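Local coordinates for protein endonuclease and methylase LlaGI (Lactococcus lactis, PDB 5FFJ) that recognises DNA as a Type ISP restriction-modification enzyme, joining a helicase-like ATPase to a methyltransferase and a specificity domain, here with its nuclease deleted, at residues Lys65-Pro71 with Leu145-Tyr151; Asp932-Leu938 with Asn1029-Ile1033; Val1081-Ile1085 with Lys1133-Ser1137. All blocks are in the same frame, centred on the assembly; numbering follows the deposited sequence.

Contact 1 of 3, residues Lys65-Pro71 with Leu145-Tyr151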
loop_
_atom_site.group_PDB
_atom_site.type_symbol
_atom_site.label_atom_id
_atom_site.label_comp_id
_atom_site.label_asym_id
_atom_site.label_seq_id
_atom_site.Cartn_x
_atom_site.Cartn_y
_atom_site.Cartn_z
ATOM N N LYS A 65 43.964 31.888 3.022
ATOM C CA LYS A 65 44.824 30.723 2.800
ATOM C C LYS A 65 44.063 29.613 2.077
ATOM O O LYS A 65 43.015 29.158 2.541
ATOM C CB LYS A 65 45.397 30.205 4.132
ATOM C CG LYS A 65 46.304 31.207 4.851
ATOM C CD LYS A 65 45.506 32.198 5.691
ATOM C CE LYS A 65 45.355 31.732 7.131
ATOM N NZ LYS A 65 44.043 32.142 7.706
ATOM N N VAL A 66 44.598 29.197 0.931
ATOM C CA VAL A 66 44.004 28.143 0.116
ATOM C C VAL A 66 44.964 26.965 -0.023
ATOM O O VAL A 66 46.168 27.154 -0.212
ATOM C CB VAL A 66 43.630 28.665 -1.289
ATOM C CG1 VAL A 66 43.266 27.514 -2.226
ATOM C CG2 VAL A 66 42.480 29.658 -1.197
ATOM N N LEU A 67 44.424 25.752 0.073
ATOM C CA LEU A 67 45.183 24.539 -0.200
ATOM C C LEU A 67 44.636 23.869 -1.452
ATOM O O LEU A 67 43.482 23.440 -1.481
ATOM C CB LEU A 67 45.126 23.571 0.987
ATOM C CG LEU A 67 45.920 22.270 0.815
ATOM C CD1 LEU A 67 47.416 22.549 0.739
ATOM C CD2 LEU A 67 45.614 21.280 1.934
ATOM N N TYR A 68 45.470 23.786 -2.485
ATOM C CA TYR A 68 45.073 23.172 -3.745
ATOM C C TYR A 68 45.814 21.855 -3.948
ATOM O O TYR A 68 46.979 21.836 -4.350
ATOM C CB TYR A 68 45.342 24.123 -4.914
ATOM C CG TYR A 68 44.594 23.752 -6.172
ATOM C CD1 TYR A 68 45.129 22.853 -7.084
ATOM C CD2 TYR A 68 43.348 24.300 -6.446
ATOM C CE1 TYR A 68 44.445 22.511 -8.234
ATOM C CE2 TYR A 68 42.657 23.966 -7.594
ATOM C CZ TYR A 68 43.211 23.070 -8.484
ATOM O OH TYR A 68 42.526 22.733 -9.629
ATOM N N LEU A 69 45.126 20.754 -3.661
ATOM C CA LEU A 69 45.721 19.428 -3.743
ATOM C C LEU A 69 45.532 18.836 -5.131
ATOM O O LEU A 69 44.490 19.024 -5.759
ATOM C CB LEU A 69 45.118 18.509 -2.684
ATOM C CG LEU A 69 45.429 18.934 -1.249
ATOM C CD1 LEU A 69 44.535 18.197 -0.290
ATOM C CD2 LEU A 69 46.889 18.673 -0.905
ATOM N N VAL A 70 46.548 18.118 -5.599
ATOM C CA VAL A 70 46.577 17.636 -6.972
ATOM C C VAL A 70 47.372 16.327 -7.093
ATOM O O VAL A 70 48.400 16.162 -6.443
ATOM C CB VAL A 70 47.181 18.723 -7.894
ATOM C CG1 VAL A 70 48.636 18.984 -7.548
ATOM C CG2 VAL A 70 47.078 18.333 -9.328
ATOM N N PRO A 71 46.902 15.385 -7.931
ATOM C CA PRO A 71 47.639 14.118 -8.034
ATOM C C PRO A 71 48.996 14.229 -8.736
ATOM O O PRO A 71 50.030 14.079 -8.085
ATOM C CB PRO A 71 46.689 13.229 -8.844
ATOM C CG PRO A 71 45.826 14.173 -9.601
ATOM C CD PRO A 71 45.654 15.361 -8.715
ATOM N N LEU A 145 46.854 33.569 -0.027
ATOM C CA LEU A 145 47.993 32.663 -0.146
ATOM C C LEU A 145 47.531 31.274 -0.566
ATOM O O LEU A 145 46.769 30.615 0.145
ATOM C CB LEU A 145 48.759 32.598 1.178
ATOM C CG LEU A 145 49.791 31.488 1.424
ATOM C CD1 LEU A 145 51.175 31.850 0.899
ATOM C CD2 LEU A 145 49.854 31.169 2.910
ATOM N N VAL A 146 48.009 30.839 -1.727
ATOM C CA VAL A 146 47.606 29.566 -2.308
ATOM C C VAL A 146 48.762 28.575 -2.329
ATOM O O VAL A 146 49.709 28.722 -3.104
ATOM C CB VAL A 146 47.083 29.749 -3.738
ATOM C CG1 VAL A 146 46.500 28.446 -4.256
ATOM C CG2 VAL A 146 46.038 30.857 -3.780
ATOM N N VAL A 147 48.669 27.562 -1.476
ATOM C CA VAL A 147 49.668 26.507 -1.413
ATOM C C VAL A 147 49.252 25.338 -2.301
ATOM O O VAL A 147 48.320 24.602 -1.976
ATOM C CB VAL A 147 49.867 26.008 0.030
ATOM C CG1 VAL A 147 51.013 25.007 0.099
ATOM C CG2 VAL A 147 50.127 27.181 0.968
ATOM N N PHE A 148 49.942 25.178 -3.425
ATOM C CA PHE A 148 49.702 24.051 -4.320
ATOM C C PHE A 148 50.514 22.846 -3.859
ATOM O O PHE A 148 51.731 22.940 -3.695
ATOM C CB PHE A 148 50.060 24.420 -5.760
ATOM C CG PHE A 148 49.210 25.519 -6.332
ATOM C CD1 PHE A 148 49.455 26.843 -6.010
ATOM C CD2 PHE A 148 48.165 25.228 -7.194
ATOM C CE1 PHE A 148 48.678 27.856 -6.538
ATOM C CE2 PHE A 148 47.382 26.237 -7.723
ATOM C CZ PHE A 148 47.640 27.552 -7.395
ATOM N N SER A 149 49.839 21.719 -3.651
ATOM C CA SER A 149 50.483 20.538 -3.082
ATOM C C SER A 149 50.037 19.231 -3.725
ATOM O O SER A 149 48.932 19.127 -4.254
ATOM C CB SER A 149 50.211 20.468 -1.580
ATOM O OG SER A 149 50.655 19.240 -1.033
ATOM N N THR A 150 50.912 18.235 -3.662
ATOM C CA THR A 150 50.581 16.892 -4.112
ATOM C C THR A 150 49.937 16.115 -2.973
ATOM O O THR A 150 50.265 16.336 -1.806
ATOM C CB THR A 150 51.825 16.133 -4.608
ATOM O OG1 THR A 150 52.780 16.033 -3.543
ATOM C CG2 THR A 150 52.461 16.854 -5.785
ATOM N N TYR A 151 49.018 15.216 -3.308
ATOM C CA TYR A 151 48.407 14.352 -2.306
ATOM C C TYR A 151 49.454 13.477 -1.630
ATOM O O TYR A 151 49.299 13.093 -0.472
ATOM C CB TYR A 151 47.333 13.457 -2.930
ATOM C CG TYR A 151 46.114 14.187 -3.445
ATOM C CD1 TYR A 151 45.070 14.529 -2.592
ATOM C CD2 TYR A 151 45.998 14.516 -4.787
ATOM C CE1 TYR A 151 43.951 15.190 -3.064
ATOM C CE2 TYR A 151 44.885 15.174 -5.266
ATOM C CZ TYR A 151 43.865 15.509 -4.404
ATOM O OH TYR A 151 42.759 16.165 -4.891
#

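Contact 2 of 3, residues Asp932-Leu938 with Asn1029-Ile1033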
loop_
_atom_site.group_PDB
_atom_site.type_symbol
_atom_site.label_atom_id
_atom_site.label_comp_id
_atom_site.label_asym_id
_atom_site.label_seq_id
_atom_site.Cartn_x
_atom_site.Cartn_y
_atom_site.Cartn_z
ATOM N N ASP A 932 -27.381 -10.577 -1.345
ATOM C CA ASP A 932 -28.595 -11.241 -1.806
ATOM C C ASP A 932 -29.483 -10.271 -2.580
ATOM O O ASP A 932 -30.205 -10.672 -3.491
ATOM C CB ASP A 932 -29.370 -11.836 -0.629
ATOM C CG ASP A 932 -29.757 -10.793 0.399
ATOM O OD1 ASP A 932 -28.948 -9.873 0.643
ATOM O OD2 ASP A 932 -30.869 -10.893 0.961
ATOM N N GLY A 933 -29.424 -8.994 -2.212
ATOM C CA GLY A 933 -30.193 -7.969 -2.892
ATOM C C GLY A 933 -29.604 -7.627 -4.247
ATOM O O GLY A 933 -30.330 -7.449 -5.224
ATOM N N LEU A 934 -28.279 -7.535 -4.302
ATOM C CA LEU A 934 -27.582 -7.254 -5.548
ATOM C C LEU A 934 -27.885 -8.331 -6.581
ATOM O O LEU A 934 -28.073 -8.037 -7.760
ATOM C CB LEU A 934 -26.074 -7.156 -5.308
ATOM C CG LEU A 934 -25.176 -7.036 -6.541
ATOM C CD1 LEU A 934 -25.615 -5.901 -7.449
ATOM C CD2 LEU A 934 -23.737 -6.830 -6.107
ATOM N N ARG A 935 -27.940 -9.580 -6.130
ATOM C CA ARG A 935 -28.240 -10.697 -7.019
ATOM C C ARG A 935 -29.705 -10.670 -7.445
ATOM O O ARG A 935 -30.054 -11.145 -8.526
ATOM C CB ARG A 935 -27.908 -12.031 -6.342
ATOM C CG ARG A 935 -26.427 -12.216 -6.043
ATOM C CD ARG A 935 -26.102 -13.642 -5.630
ATOM N NE ARG A 935 -26.732 -14.030 -4.368
ATOM C CZ ARG A 935 -26.231 -13.772 -3.162
ATOM N NH1 ARG A 935 -25.090 -13.107 -3.035
ATOM N NH2 ARG A 935 -26.877 -14.176 -2.076
ATOM N N LYS A 936 -30.559 -10.112 -6.592
ATOM C CA LYS A 936 -31.971 -9.958 -6.919
ATOM C C LYS A 936 -32.134 -8.871 -7.976
ATOM O O LYS A 936 -32.978 -8.979 -8.865
ATOM C CB LYS A 936 -32.786 -9.620 -5.664
ATOM C CG LYS A 936 -34.286 -9.508 -5.898
ATOM C CD LYS A 936 -35.059 -9.585 -4.585
ATOM C CE LYS A 936 -36.529 -9.240 -4.767
ATOM N NZ LYS A 936 -36.746 -7.781 -4.989
ATOM N N SER A 937 -31.307 -7.834 -7.879
ATOM C CA SER A 937 -31.342 -6.725 -8.827
ATOM C C SER A 937 -30.800 -7.127 -10.196
ATOM O O SER A 937 -31.474 -6.956 -11.210
ATOM C CB SER A 937 -30.541 -5.536 -8.287
ATOM O OG SER A 937 -31.143 -5.000 -7.122
ATOM N N LEU A 938 -29.580 -7.659 -10.217
ATOM C CA LEU A 938 -28.919 -8.027 -11.466
ATOM C C LEU A 938 -29.753 -9.007 -12.289
ATOM O O LEU A 938 -29.651 -9.040 -13.514
ATOM C CB LEU A 938 -27.541 -8.634 -11.185
ATOM C CG LEU A 938 -26.478 -7.711 -10.580
ATOM C CD1 LEU A 938 -25.250 -8.517 -10.193
ATOM C CD2 LEU A 938 -26.100 -6.593 -11.538
ATOM N N ASN A 1029 -34.065 -17.365 -1.606
ATOM C CA ASN A 1029 -33.065 -16.561 -0.915
ATOM C C ASN A 1029 -32.192 -15.766 -1.885
ATOM O O ASN A 1029 -31.224 -15.128 -1.475
ATOM C CB ASN A 1029 -32.183 -17.457 -0.040
ATOM C CG ASN A 1029 -32.986 -18.463 0.765
ATOM O OD1 ASN A 1029 -34.087 -18.167 1.229
ATOM N ND2 ASN A 1029 -32.435 -19.662 0.935
ATOM N N ASN A 1030 -32.537 -15.814 -3.170
ATOM C CA ASN A 1030 -31.763 -15.147 -4.216
ATOM C C ASN A 1030 -30.320 -15.649 -4.246
ATOM O O ASN A 1030 -29.400 -14.898 -4.578
ATOM C CB ASN A 1030 -31.780 -13.623 -4.027
ATOM C CG ASN A 1030 -33.182 -13.062 -3.874
ATOM O OD1 ASN A 1030 -33.897 -12.871 -4.858
ATOM N ND2 ASN A 1030 -33.575 -12.777 -2.639
ATOM N N ASP A 1031 -30.131 -16.918 -3.888
ATOM C CA ASP A 1031 -28.815 -17.546 -3.927
ATOM C C ASP A 1031 -28.607 -18.277 -5.250
ATOM O O ASP A 1031 -29.444 -19.079 -5.668
ATOM C CB ASP A 1031 -28.641 -18.521 -2.756
ATOM C CG ASP A 1031 -28.514 -17.817 -1.418
ATOM O OD1 ASP A 1031 -28.124 -16.632 -1.399
ATOM O OD2 ASP A 1031 -28.792 -18.458 -0.384
ATOM N N TRP A 1032 -27.484 -17.994 -5.904
ATOM C CA TRP A 1032 -27.134 -18.646 -7.160
ATOM C C TRP A 1032 -26.460 -19.995 -6.914
ATOM O O TRP A 1032 -26.810 -20.995 -7.542
ATOM C CB TRP A 1032 -26.213 -17.745 -7.989
ATOM C CG TRP A 1032 -26.872 -16.487 -8.462
ATOM C CD1 TRP A 1032 -28.205 -16.205 -8.443
ATOM C CD2 TRP A 1032 -26.227 -15.338 -9.021
ATOM N NE1 TRP A 1032 -28.433 -14.952 -8.959
ATOM C CE2 TRP A 1032 -27.233 -14.399 -9.320
ATOM C CE3 TRP A 1032 -24.897 -15.012 -9.298
ATOM C CZ2 TRP A 1032 -26.950 -13.159 -9.883
ATOM C CZ3 TRP A 1032 -24.619 -13.781 -9.856
ATOM C CH2 TRP A 1032 -25.640 -12.869 -10.142
ATOM N N ILE A 1033 -25.496 -20.014 -5.996
ATOM C CA ILE A 1033 -24.743 -21.227 -5.686
ATOM C C ILE A 1033 -24.802 -21.577 -4.200
ATOM O O ILE A 1033 -25.118 -20.730 -3.362
ATOM C CB ILE A 1033 -23.269 -21.094 -6.111
ATOM C CG1 ILE A 1033 -22.623 -19.860 -5.473
ATOM C CG2 ILE A 1033 -23.169 -21.015 -7.627
ATOM C CD1 ILE A 1033 -21.101 -19.861 -5.567
#

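Contact 3 of 3, residues Val1081-Ile1085 with Lys1133-Ser1137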
loop_
_atom_site.group_PDB
_atom_site.type_symbol
_atom_site.label_atom_id
_atom_site.label_comp_id
_atom_site.label_asym_id
_atom_site.label_seq_id
_atom_site.Cartn_x
_atom_site.Cartn_y
_atom_site.Cartn_z
ATOM N N VAL A 1081 -3.330 -0.775 29.063
ATOM C CA VAL A 1081 -4.591 -0.037 29.065
ATOM C C VAL A 1081 -4.423 1.337 29.713
ATOM O O VAL A 1081 -5.006 2.320 29.260
ATOM C CB VAL A 1081 -5.699 -0.826 29.798
ATOM C CG1 VAL A 1081 -6.883 0.077 30.148
ATOM C CG2 VAL A 1081 -6.162 -2.000 28.946
ATOM N N GLN A 1082 -3.628 1.397 30.776
ATOM C CA GLN A 1082 -3.406 2.649 31.493
ATOM C C GLN A 1082 -2.636 3.662 30.647
ATOM O O GLN A 1082 -2.934 4.854 30.690
ATOM C CB GLN A 1082 -2.670 2.387 32.808
ATOM C CG GLN A 1082 -3.573 1.857 33.918
ATOM C CD GLN A 1082 -2.814 1.513 35.185
ATOM O OE1 GLN A 1082 -2.684 2.342 36.086
ATOM N NE2 GLN A 1082 -2.313 0.285 35.262
ATOM N N ILE A 1083 -1.650 3.192 29.886
ATOM C CA ILE A 1083 -0.931 4.059 28.953
ATOM C C ILE A 1083 -1.911 4.751 28.014
ATOM O O ILE A 1083 -1.937 5.977 27.921
ATOM C CB ILE A 1083 0.107 3.273 28.115
ATOM C CG1 ILE A 1083 1.432 3.147 28.867
ATOM C CG2 ILE A 1083 0.379 3.966 26.775
ATOM C CD1 ILE A 1083 1.373 2.290 30.109
ATOM N N MET A 1084 -2.712 3.952 27.315
ATOM C CA MET A 1084 -3.661 4.477 26.341
ATOM C C MET A 1084 -4.706 5.381 26.989
ATOM O O MET A 1084 -5.043 6.431 26.441
ATOM C CB MET A 1084 -4.351 3.332 25.604
ATOM C CG MET A 1084 -5.362 3.786 24.564
ATOM S SD MET A 1084 -5.958 2.425 23.544
ATOM C CE MET A 1084 -7.350 3.200 22.728
ATOM N N ILE A 1085 -5.220 4.978 28.148
ATOM C CA ILE A 1085 -6.210 5.787 28.851
ATOM C C ILE A 1085 -5.604 7.129 29.256
ATOM O O ILE A 1085 -6.279 8.156 29.207
ATOM C CB ILE A 1085 -6.765 5.059 30.094
ATOM C CG1 ILE A 1085 -7.712 3.940 29.655
ATOM C CG2 ILE A 1085 -7.508 6.037 31.014
ATOM C CD1 ILE A 1085 -8.310 3.128 30.788
ATOM N N LYS A 1133 -13.746 11.658 29.482
ATOM C CA LYS A 1133 -12.605 10.964 30.058
ATOM C C LYS A 1133 -13.042 9.629 30.648
ATOM O O LYS A 1133 -14.240 9.360 30.765
ATOM C CB LYS A 1133 -11.943 11.822 31.136
ATOM C CG LYS A 1133 -11.278 13.089 30.620
ATOM C CD LYS A 1133 -10.319 13.635 31.664
ATOM C CE LYS A 1133 -9.623 14.900 31.207
ATOM N NZ LYS A 1133 -8.616 15.336 32.214
ATOM N N THR A 1134 -12.068 8.801 31.014
ATOM C CA THR A 1134 -12.347 7.522 31.656
ATOM C C THR A 1134 -11.477 7.263 32.870
ATOM O O THR A 1134 -10.389 7.823 33.008
ATOM C CB THR A 1134 -12.133 6.345 30.698
ATOM O OG1 THR A 1134 -10.811 6.408 30.154
ATOM C CG2 THR A 1134 -13.116 6.393 29.589
ATOM N N GLN A 1135 -11.973 6.391 33.740
ATOM C CA GLN A 1135 -11.168 5.819 34.799
ATOM C C GLN A 1135 -10.744 4.420 34.381
ATOM O O GLN A 1135 -11.495 3.715 33.703
ATOM C CB GLN A 1135 -11.943 5.769 36.117
ATOM C CG GLN A 1135 -12.053 7.102 36.845
ATOM C CD GLN A 1135 -12.518 6.932 38.280
ATOM O OE1 GLN A 1135 -13.010 5.869 38.660
ATOM N NE2 GLN A 1135 -12.359 7.976 39.086
ATOM N N PHE A 1136 -9.537 4.027 34.768
ATOM C CA PHE A 1136 -9.097 2.655 34.576
ATOM C C PHE A 1136 -9.623 1.788 35.711
ATOM O O PHE A 1136 -9.263 1.984 36.873
ATOM C CB PHE A 1136 -7.574 2.565 34.506
ATOM C CG PHE A 1136 -7.047 1.181 34.746
ATOM C CD1 PHE A 1136 -7.164 0.201 33.774
ATOM C CD2 PHE A 1136 -6.447 0.858 35.949
ATOM C CE1 PHE A 1136 -6.685 -1.077 33.999
ATOM C CE2 PHE A 1136 -5.966 -0.417 36.180
ATOM C CZ PHE A 1136 -6.086 -1.385 35.205
ATOM N N SER A 1137 -10.484 0.837 35.365
ATOM C CA SER A 1137 -11.067 -0.076 36.340
ATOM C C SER A 1137 -10.370 -1.431 36.277
ATOM O O SER A 1137 -10.642 -2.235 35.388
ATOM C CB SER A 1137 -12.568 -0.244 36.089
ATOM O OG SER A 1137 -13.194 1.012 35.883
#

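Contact 1 of 3, residues Lys65-Pro71 with Leu145-Tyr151
Leu69 CB sits over one face of the Tyr151 ring, 3.9 Å from its centroid in a CH-pi contact, while Pro71 N lies at the ring edge, 3.3 Å from Tyr151 CE2. With chi1 at -67°, CG of Tyr151 stands beside its own backbone N, and the ring is carried back across the end of strand 65-70; its OH bonds to the carbonyl oxygen of Asp174. Further up the strands the Tyr68 and Phe148 rings meet obliquely, planes 45° apart, with Phe148 CD2 3.8 Å from Tyr68 CB. Trp83 of helix 73-86 meets both rings, edge-to-face with Phe148. On the same face Val66 and Val146 lie side by side, their CG1 atoms 3.9 Å apart. The opposite face carries Leu67, Leu69, Val147 and Ser149. Val66 N donates to Leu145 O (2.7 Å), Val147 N returns a bond to Val66 O (2.8 Å), and the alternation runs on to Val70 N. Such parallel, in-register neighbours, buried inside a sheet flanked by helices, are typical of the RecA-like P-loop NTPase fold of helicases, where the next strand, 170-174, runs into the DEAH sequence starting at Asp174.

Contact 2 of 3, residues Asp932-Leu938 with Asn1029-Ile1033
Arg935, on the helix that links strands 915-922 and 944-951 of the methyltransferase sheet, reaches into the loop after edge strand 1022-1024 and meets Asn1030, Asp1031 and Trp1032. The strand order there, with antiparallel 977-984 inserted between 915-922 and 944-951, is that of class I methyltransferases; strands 991-996 and 1022-1024 extend that sheet beyond its class I core, and the loop follows the last of them. Arg935 NE donates to Asn1030 O over 2.8 Å in a fairly straight bond (162° at the hydrogen), with the oxygen close to the guanidinium plane. NH2 makes a salt bridge to Asp1031 OD1, also 2.8 Å, but its hydrogen-bond geometry is weak and the guanidinium and carboxylate planes are turned 42° apart. The bend at chi3 (-65°) lets the aliphatic part lie along the indole before the guanidinium turns to the loop: CD hangs over the five-membered ring of Trp1032, 3.9 Å from its centroid, and CB is 3.8 Å from CZ2. Leu938 CD1 approaches the same indole obliquely at CH2, 4.4 Å away. On the other flank Asn1030 CB rests 3.4 Å from Asp932 O, and its OD1 lies 3.5 Å from Lys936 CD, alongside the lysine's methylenes; the Lys936 amine itself bonds to Asn887. Trp1032 also packs on Val992 and Ile1024 of the sheet's edge strands. NH1 of Arg935 is taken by the carbonyls of Tyr925 and Ser928, which lead into the helix. The buried guanidinium is thus gripped by backbone oxygens from two parts of the chain as well as by a carboxylate, an arrangement that fixes its rotation and would be expected to keep both charges paired.

Contact 3 of 3, residues Val1081-Ile1085 with Lys1133-Ser1137
Phe1136 leaves the loop with CG anti to its backbone N (chi1 162°), a torsion that lays the ring against Val1081 and Gln1082 on one side of helix 1074-1096. Its CB meets Ile1085 CD1 at 3.8 Å, the methyl coming in near the plane of the ring. At CG the partner changes: Gln1082 CG stands over the ring face, 3.6 Å from Phe1136 CG and displaced toward the rim, in a CH-pi contact. The two sides of the ring then diverge. On one, CD1 is touched by Val1081 CG1 at 3.6 Å, with CE1 a little farther from the same methyl, in an oblique approach. On the other, CD2 and CE2 run under the glutamine amide, Gln1082 CD lying 3.8 Å from CD2 and Gln1082 NE2 3.8 Å from CE2. CZ, at the tip, comes 4.1 Å from Gln1082 NE2. The extended glutamine chain (chi2 176°) carries the amide out over the ring, and the turn about the CG-CD bond lays the two planes 5° apart, so amide and ring are stacked. Its NE2 bonds to Ser1078 O one helical turn earlier, so the amide is held in orientation while it covers the phenyl. Closer to the start of the loop segment, Thr1134 OG1 abuts Ile1085 CG2 at 3.4 Å, a van der Waals touch, and Thr1134 O is bonded by Asn1089. The loop, between helix 1122-1129 and strand 1141-1147 of the specificity domain, lies against helix 1074-1096, whose Val1081 and Ile1085 also pack on Tyr1155 of strand 1150-1155 and on Leu1160.

In the fold
The three contacts follow one another along the chain and share no strand, helix or sheet. Contact 1 lies in the seven-stranded parallel sheet of the ATPase part, about 44 Å from the bound DNA at its nearest atom. Contact 2 flanks the nine-stranded methyltransferase sheet, and contact 3 belongs to the specificity domain; their nearest atoms lie about 7 and 9 Å from the DNA. Centres of contacts 1 and 2 are about 85 Å apart, those of 1 and 3 about 67 Å, those of 2 and 3 about 46 Å. In this complex contacts 2 and 3 lie close to the DNA, consistent with methylating and sequence-reading roles, while this part of the ATPase sheet is distant from it.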